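Local coordinates for protein predicted zincin-like metalloprotease (Acidothermus cellulolyticus 11B, PDB 3E11) that is predicted to be a zincin-like metalloprotease that would cleave peptide bonds with a helix-borne metal centre, although its substrate and biological role are unknown, at residues Pro7-Phe10 with Asp11-Val14; Val86-Glu89 with Val90-Thr93; Val94-Glu97 with Ile98-Phe102. All coordinates share one frame; numbering follows the deposited sequence.

Contact 1 of 3, residues Pro7-Phe10 with Asp11-Val14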
loop_
_atom_site.group_PDB
_atom_site.type_symbol
_atom_site.label_atom_id
_atom_site.label_comp_id
_atom_site.label_asym_id
_atom_site.label_seq_id
_atom_site.Cartn_x
_atom_site.Cartn_y
_atom_site.Cartn_z
ATOM N N PRO A 7 -4.236 7.797 -13.737
ATOM C CA PRO A 7 -4.819 6.779 -12.825
ATOM C C PRO A 7 -4.687 5.312 -13.305
ATOM O O PRO A 7 -4.228 4.456 -12.524
ATOM C CB PRO A 7 -6.272 7.215 -12.729
ATOM C CG PRO A 7 -6.167 8.717 -12.857
ATOM C CD PRO A 7 -5.180 8.891 -13.988
ATOM N N ASP A 8 -5.043 5.033 -14.556
ATOM C CA ASP A 8 -4.968 3.648 -15.056
ATOM C C ASP A 8 -3.543 3.137 -14.980
ATOM O O ASP A 8 -3.320 2.009 -14.563
ATOM C CB ASP A 8 -5.433 3.519 -16.478
ATOM C CG ASP A 8 -6.923 3.589 -16.618
ATOM O OD1 ASP A 8 -7.655 3.633 -15.603
ATOM O OD2 ASP A 8 -7.363 3.579 -17.778
ATOM N N ARG A 9 -2.580 3.963 -15.384
ATOM C CA ARG A 9 -1.165 3.551 -15.318
ATOM C C ARG A 9 -0.702 3.351 -13.890
ATOM O O ARG A 9 0.036 2.406 -13.582
ATOM C CB ARG A 9 -0.275 4.578 -16.021
ATOM C CG ARG A 9 1.185 4.233 -16.022
ATOM C CD ARG A 9 1.465 2.857 -16.587
ATOM N NE ARG A 9 2.899 2.641 -16.779
ATOM C CZ ARG A 9 3.438 1.461 -17.021
ATOM N NH1 ARG A 9 2.667 0.390 -17.110
ATOM N NH2 ARG A 9 4.747 1.340 -17.204
ATOM N N PHE A 10 -1.171 4.226 -12.996
ATOM C CA PHE A 10 -0.773 4.116 -11.605
ATOM C C PHE A 10 -1.234 2.776 -11.048
ATOM O O PHE A 10 -0.471 2.134 -10.349
ATOM C CB PHE A 10 -1.288 5.276 -10.751
ATOM C CG PHE A 10 -0.628 5.374 -9.379
ATOM C CD1 PHE A 10 0.537 6.095 -9.210
ATOM C CD2 PHE A 10 -1.218 4.787 -8.267
ATOM C CE1 PHE A 10 1.132 6.238 -7.984
ATOM C CE2 PHE A 10 -0.631 4.894 -7.024
ATOM C CZ PHE A 10 0.565 5.619 -6.885
ATOM N N ASP A 11 -2.447 2.347 -11.408
ATOM C CA ASP A 11 -2.936 1.013 -11.031
ATOM C C ASP A 11 -2.003 -0.128 -11.454
ATOM O O ASP A 11 -1.751 -1.049 -10.681
ATOM C CB ASP A 11 -4.353 0.772 -11.555
ATOM C CG ASP A 11 -5.366 1.676 -10.907
ATOM O OD1 ASP A 11 -5.078 2.141 -9.796
ATOM O OD2 ASP A 11 -6.427 1.932 -11.529
ATOM N N GLU A 12 -1.450 -0.018 -12.640
ATOM C CA GLU A 12 -0.482 -0.976 -13.147
ATOM C C GLU A 12 0.810 -0.976 -12.361
ATOM O O GLU A 12 1.375 -2.031 -12.093
ATOM C CB GLU A 12 -0.197 -0.656 -14.617
ATOM C CG GLU A 12 -1.437 -0.813 -15.516
ATOM C CD GLU A 12 -1.237 -0.383 -16.966
ATOM O OE1 GLU A 12 -0.150 0.104 -17.323
ATOM O OE2 GLU A 12 -2.188 -0.541 -17.769
ATOM N N LEU A 13 1.283 0.214 -12.008
ATOM C CA LEU A 13 2.442 0.365 -11.119
ATOM C C LEU A 13 2.172 -0.225 -9.713
ATOM O O LEU A 13 3.042 -0.846 -9.121
ATOM C CB LEU A 13 2.857 1.838 -11.056
ATOM C CG LEU A 13 3.247 2.409 -12.451
ATOM C CD1 LEU A 13 3.796 3.824 -12.327
ATOM C CD2 LEU A 13 4.214 1.520 -13.199
ATOM N N VAL A 14 0.971 -0.035 -9.187
ATOM C CA VAL A 14 0.594 -0.693 -7.939
ATOM C C VAL A 14 0.668 -2.231 -8.033
ATOM O O VAL A 14 1.181 -2.899 -7.096
ATOM C CB VAL A 14 -0.784 -0.229 -7.444
ATOM C CG1 VAL A 14 -1.177 -0.986 -6.206
ATOM C CG2 VAL A 14 -0.753 1.283 -7.189
HETATM O O HOH W 1 -4.828 4.842 -9.871
HETATM O O HOH W 2 -7.701 3.947 -12.839
#
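Asp11, Leu13 and Val14 donate their backbone N-H groups to the carbonyl oxygens of Pro7, Arg9 and Phe10, four residues earlier, in regular alpha-helical bonds; the bond from Glu12 N to Asp8 O, at 3.4 Å, is weak. These are the opening turns of helix 7-19. On its outer side Arg9 and Glu12 form an i, i+3 salt bridge: Arg9 NH1 meets Glu12 OE1 at 2.8 Å. The carboxylate oxygen lies close to the guanidinium plane and is approached nearly along its C-O bond, yet the two flat groups stand almost perpendicular, with planes 88° apart, so a single N-H carries the bond. Arg9 leaves the backbone with CG opposite its own N (chi1 -179°) and then bends at chi2, which swings the guanidinium forward over the next turn. There Leu13 CD2 covers the centre of one guanidinium face, 3.9 Å from Arg9 CZ. Two waters tie the first turn to Asp11. One donates to both Pro7 O and Asp11 OD1; the other donates to Asp8 OD1 and Asp11 OD2, bridging two carboxylates whose like charges it probably eases. On the inner side the Phe10 ring reaches along the helix to Val14, where Phe10 CE2 lies 3.6 Å from Val14 CG2. Arg9 NH2 adds a second salt bridge to Glu83, at the start of helix 83-101. Phe10 is wedged between that helix, at Val86 and Val90, and helix 73-78, at Ile76 and Cys77, while Val14 packs on Val34 and Val36 of strand 32-37.

Contact 2 of 3, residues Val86-Glu89 with Val90-Thr93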
loop_
_atom_site.group_PDB
_atom_site.type_symbol
_atom_site.label_atom_id
_atom_site.label_comp_id
_atom_site.label_asym_id
_atom_site.label_seq_id
_atom_site.Cartn_x
_atom_site.Cartn_y
_atom_site.Cartn_z
ATOM N N VAL A 86 8.319 5.217 -8.598
ATOM C CA VAL A 86 6.927 5.110 -8.120
ATOM C C VAL A 86 6.644 3.682 -7.616
ATOM O O VAL A 86 6.110 3.497 -6.516
ATOM C CB VAL A 86 5.859 5.505 -9.189
ATOM C CG1 VAL A 86 4.455 5.204 -8.680
ATOM C CG2 VAL A 86 5.948 6.965 -9.506
ATOM N N ILE A 87 6.995 2.688 -8.416
ATOM C CA ILE A 87 6.825 1.281 -8.026
ATOM C C ILE A 87 7.477 1.020 -6.670
ATOM O O ILE A 87 6.845 0.441 -5.744
ATOM C CB ILE A 87 7.403 0.303 -9.100
ATOM C CG1 ILE A 87 6.533 0.325 -10.378
ATOM C CG2 ILE A 87 7.434 -1.103 -8.551
ATOM C CD1 ILE A 87 7.204 -0.222 -11.627
ATOM N N ASP A 88 8.733 1.452 -6.552
ATOM C CA ASP A 88 9.516 1.263 -5.324
ATOM C C ASP A 88 8.874 1.936 -4.122
ATOM O O ASP A 88 8.785 1.356 -3.038
ATOM C CB ASP A 88 10.926 1.795 -5.499
ATOM C CG ASP A 88 11.755 0.911 -6.365
ATOM O OD1 ASP A 88 11.324 -0.210 -6.624
ATOM O OD2 ASP A 88 12.829 1.332 -6.820
ATOM N N GLU A 89 8.431 3.162 -4.337
ATOM C CA GLU A 89 7.817 3.936 -3.301
ATOM C C GLU A 89 6.489 3.339 -2.870
ATOM O O GLU A 89 6.175 3.301 -1.682
ATOM C CB GLU A 89 7.648 5.380 -3.757
ATOM C CG GLU A 89 7.520 6.363 -2.620
ATOM C CD GLU A 89 8.727 6.336 -1.689
ATOM O OE1 GLU A 89 9.861 6.220 -2.162
ATOM O OE2 GLU A 89 8.531 6.399 -0.482
ATOM N N VAL A 90 5.690 2.928 -3.832
ATOM C CA VAL A 90 4.440 2.215 -3.509
ATOM C C VAL A 90 4.717 0.917 -2.719
ATOM O O VAL A 90 4.071 0.654 -1.684
ATOM C CB VAL A 90 3.598 1.905 -4.748
ATOM C CG1 VAL A 90 2.349 1.013 -4.373
ATOM C CG2 VAL A 90 3.092 3.189 -5.404
ATOM N N ARG A 91 5.676 0.120 -3.187
ATOM C CA ARG A 91 6.027 -1.123 -2.514
ATOM C C ARG A 91 6.456 -0.839 -1.080
ATOM O O ARG A 91 6.007 -1.501 -0.148
ATOM C CB ARG A 91 7.138 -1.868 -3.268
ATOM C CG ARG A 91 7.336 -3.294 -2.783
ATOM C CD ARG A 91 8.386 -3.976 -3.621
ATOM N NE ARG A 91 7.920 -4.264 -4.991
ATOM C CZ ARG A 91 8.607 -3.995 -6.107
ATOM N NH1 ARG A 91 9.803 -3.393 -6.058
ATOM N NH2 ARG A 91 8.100 -4.327 -7.293
ATOM N N LYS A 92 7.320 0.162 -0.912
ATOM C CA LYS A 92 7.862 0.470 0.395
ATOM C C LYS A 92 6.718 0.875 1.326
ATOM O O LYS A 92 6.692 0.477 2.474
ATOM C CB LYS A 92 8.926 1.552 0.309
ATOM C CG LYS A 92 9.307 2.149 1.620
ATOM C CD LYS A 92 10.377 3.230 1.457
ATOM C CE LYS A 92 10.551 3.979 2.770
ATOM N NZ LYS A 92 11.688 4.944 2.753
ATOM N N THR A 93 5.764 1.619 0.792
ATOM C CA THR A 93 4.622 2.099 1.558
ATOM C C THR A 93 3.703 0.968 2.038
ATOM O O THR A 93 3.355 0.916 3.219
ATOM C CB THR A 93 3.831 3.143 0.747
ATOM O OG1 THR A 93 4.688 4.254 0.484
ATOM C CG2 THR A 93 2.580 3.618 1.500
HETATM O O HOH W 3 11.239 -2.064 -3.793
HETATM O O HOH W 4 7.169 4.884 1.375
HETATM O O HOH W 5 9.852 7.085 1.650
#
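The carbonyl oxygen of Glu89 is gripped twice by Thr93: its hydroxyl OG1 donates at 2.8 Å to Glu89 O, and its backbone N donates to the same oxygen from the other face of the carbonyl plane. This doubled i, i+4 bond lies in helix 83-101, the long helix of the zincin-like domain that carries the HExxH sequence a turn further on. Thr93 OG1 stands beside its own backbone N (chi1 -62°), the placing that brings it back to the preceding turn. A water also donates to Thr93 OG1 and to Glu89 OE2, and a second water links Glu89 OE2 with Lys92 NZ; the acid and the lysine run alongside each other, with Glu89 OE2 and Lys92 NZ 4.7 Å apart.

On another side of the helix, Arg91 and Ile87 lie next to each other, and the methyl Ile87 CG2 sits over one face of the guanidinium. The principal polar partners of Arg91 lie on helix 7-19, where NE bonds to Ala17 O and NH2 to Glu16 O. The remaining nitrogen, Arg91 NH1, makes a long salt bridge of 3.6 Å to Asp88 OD1, with the two planes 55° apart; a water accepts from NH1 and donates weakly to OD1. Val86 and Val90 face inward against Ile76 and helix 7-19. Between these two valines, Val86 CG1 and Val90 CG2 are 4.1 Å apart, while Val90 CG2 also rests 3.2 Å from Val86 O.

Contact 3 of 3, residues Val94-Glu97 with Ile98-Phe102; sequences VVHE and IAHHF
His96 and His100 project the same way from successive turns of helix 83-101, and with Glu97 they match the HExxH pattern of zincin metallopeptidases. In that family the two histidines bind the catalytic zinc and the glutamate acts as general base; here the roles are inferred, and no metal is bound to them in this structure.

Backbone hydrogen bonds set the spacing. Ile98, Ala99, His100 and His101 donate to Val94, Val95, His96 and Glu97 in turn, the bond from His100 N to His96 O measuring 2.9 Å. Phe102, the first residue to depart from helical geometry, still donates to Ile98 O.

Among the aromatic contacts, the imidazoles of His96 and His100 are set obliquely, centroids 5.7 Å apart and planes at 76°, with His100 CE1 4.0 Å from His96 CB. The carbonyl oxygen of His96 lies over one face of the His100 ring, toward its rim and 3.0 Å from His100 CG. With CG beside its own backbone N (chi1 -63°), the His100 ring is directed back over this preceding turn.

One water mediates the polar link between glutamate and histidine: it donates to Glu97 OE2 and lies 2.9 Å from His100 ND1, in the plane of that ring. Glu97 bends at chi2 on its way to the water. His100 NE2 makes a weak hydrogen bond to Asp106.

On the remaining sides the contacts are by van der Waals packing. The methyl Ile98 CG2 rests 3.3 Å from the carbonyl oxygen Val95 O. Val94 meets Ile69 and Ile71 of strand 67-72, and Glu97 and Ile98 touch Tyr49 of strand 47-50. The His101 ring stacks on that same tyrosine. His96, Ala99 and His100 pack against Leu109 of helix 106-110.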
loop_
_atom_site.group_PDB
_atom_site.type_symbol
_atom_site.label_atom_id
_atom_site.label_comp_id
_atom_site.label_asym_id
_atom_site.label_seq_id
_atom_site.Cartn_x
_atom_site.Cartn_y
_atom_site.Cartn_z
ATOM N N VAL A 94 3.342 0.075 1.128
ATOM C CA VAL A 94 2.535 -1.106 1.449
ATOM C C VAL A 94 3.239 -1.956 2.522
ATOM O O VAL A 94 2.612 -2.362 3.521
ATOM C CB VAL A 94 2.226 -1.941 0.188
ATOM C CG1 VAL A 94 1.504 -3.216 0.564
ATOM C CG2 VAL A 94 1.379 -1.143 -0.814
ATOM N N VAL A 95 4.531 -2.243 2.314
ATOM C CA VAL A 95 5.278 -3.071 3.273
ATOM C C VAL A 95 5.359 -2.413 4.665
ATOM O O VAL A 95 5.148 -3.069 5.703
ATOM C CB VAL A 95 6.683 -3.427 2.761
ATOM C CG1 VAL A 95 7.504 -4.094 3.860
ATOM C CG2 VAL A 95 6.562 -4.381 1.592
ATOM N N HIS A 96 5.619 -1.116 4.711
ATOM C CA HIS A 96 5.555 -0.414 5.995
ATOM C C HIS A 96 4.196 -0.456 6.646
ATOM O O HIS A 96 4.087 -0.656 7.860
ATOM C CB HIS A 96 6.049 1.030 5.855
ATOM C CG HIS A 96 7.534 1.113 5.713
ATOM N ND1 HIS A 96 8.322 1.892 6.526
ATOM C CD2 HIS A 96 8.382 0.453 4.886
ATOM C CE1 HIS A 96 9.588 1.753 6.165
ATOM N NE2 HIS A 96 9.649 0.882 5.175
ATOM N N GLU A 97 3.153 -0.274 5.851
ATOM C CA GLU A 97 1.812 -0.239 6.403
ATOM C C GLU A 97 1.441 -1.603 6.955
ATOM O O GLU A 97 0.901 -1.702 8.049
ATOM C CB GLU A 97 0.792 0.256 5.363
ATOM C CG GLU A 97 0.858 1.775 5.110
ATOM C CD GLU A 97 0.652 2.577 6.386
ATOM O OE1 GLU A 97 -0.152 2.162 7.233
ATOM O OE2 GLU A 97 1.335 3.597 6.572
ATOM N N ILE A 98 1.758 -2.669 6.231
ATOM C CA ILE A 98 1.416 -4.000 6.724
ATOM C C ILE A 98 2.258 -4.365 7.954
ATOM O O ILE A 98 1.740 -4.919 8.938
ATOM C CB ILE A 98 1.471 -5.078 5.595
ATOM C CG1 ILE A 98 0.686 -6.322 6.033
ATOM C CG2 ILE A 98 2.871 -5.406 5.162
ATOM C CD1 ILE A 98 -0.796 -6.052 6.273
ATOM N N ALA A 99 3.531 -4.000 7.928
ATOM C CA ALA A 99 4.427 -4.296 9.043
ATOM C C ALA A 99 3.952 -3.610 10.332
ATOM O O ALA A 99 3.889 -4.225 11.402
ATOM C CB ALA A 99 5.823 -3.873 8.682
ATOM N N HIS A 100 3.584 -2.340 10.207
ATOM C CA HIS A 100 3.140 -1.547 11.344
ATOM C C HIS A 100 1.810 -2.062 11.879
ATOM O O HIS A 100 1.587 -2.064 13.094
ATOM C CB HIS A 100 3.042 -0.053 10.981
ATOM C CG HIS A 100 4.349 0.566 10.589
ATOM N ND1 HIS A 100 4.433 1.787 9.954
ATOM C CD2 HIS A 100 5.624 0.124 10.724
ATOM C CE1 HIS A 100 5.701 2.070 9.713
ATOM N NE2 HIS A 100 6.445 1.075 10.169
ATOM N N HIS A 101 0.947 -2.554 10.991
ATOM C CA HIS A 101 -0.329 -3.132 11.403
ATOM C C HIS A 101 -0.129 -4.337 12.327
ATOM O O HIS A 101 -0.936 -4.570 13.223
ATOM C CB HIS A 101 -1.164 -3.545 10.181
ATOM C CG HIS A 101 -2.372 -4.364 10.523
ATOM N ND1 HIS A 101 -3.470 -3.844 11.174
ATOM C CD2 HIS A 101 -2.642 -5.678 10.322
ATOM C CE1 HIS A 101 -4.379 -4.790 11.326
ATOM N NE2 HIS A 101 -3.899 -5.915 10.827
ATOM N N PHE A 102 0.949 -5.085 12.103
ATOM C CA PHE A 102 1.276 -6.253 12.917
ATOM C C PHE A 102 2.401 -5.928 13.894
ATOM O O PHE A 102 3.135 -6.816 14.315
ATOM C CB PHE A 102 1.692 -7.418 12.023
ATOM C CG PHE A 102 0.565 -8.012 11.258
ATOM C CD1 PHE A 102 -0.458 -8.696 11.921
ATOM C CD2 PHE A 102 0.508 -7.891 9.886
ATOM C CE1 PHE A 102 -1.496 -9.249 11.217
ATOM C CE2 PHE A 102 -0.538 -8.436 9.177
ATOM C CZ PHE A 102 -1.537 -9.122 9.838
HETATM O O HOH W 6 2.051 3.326 9.536
#

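How the contacts relate
Contacts 2 and 3 are consecutive stretches of helix 83-101, their centres about 13 Å apart, whereas contact 1 belongs to helix 7-19, packed against the first part of that helix. Contacts 1 and 2 interlock directly: Phe10 CE1 touches Val86 CG1 at 3.5 Å, and Leu13 CD2 meets Ile87 CD1 at 3.8 Å. Contact 3, holding the presumed metal-binding histidines, does not touch contact 1; their nearest atoms are about 6 Å apart and their centres about 21 Å. Arg91 in contact 2 has its side chain about 6 Å from that of Asp19, a residue that binds calcium in a structure of this protein, though no calcium is bound to it here.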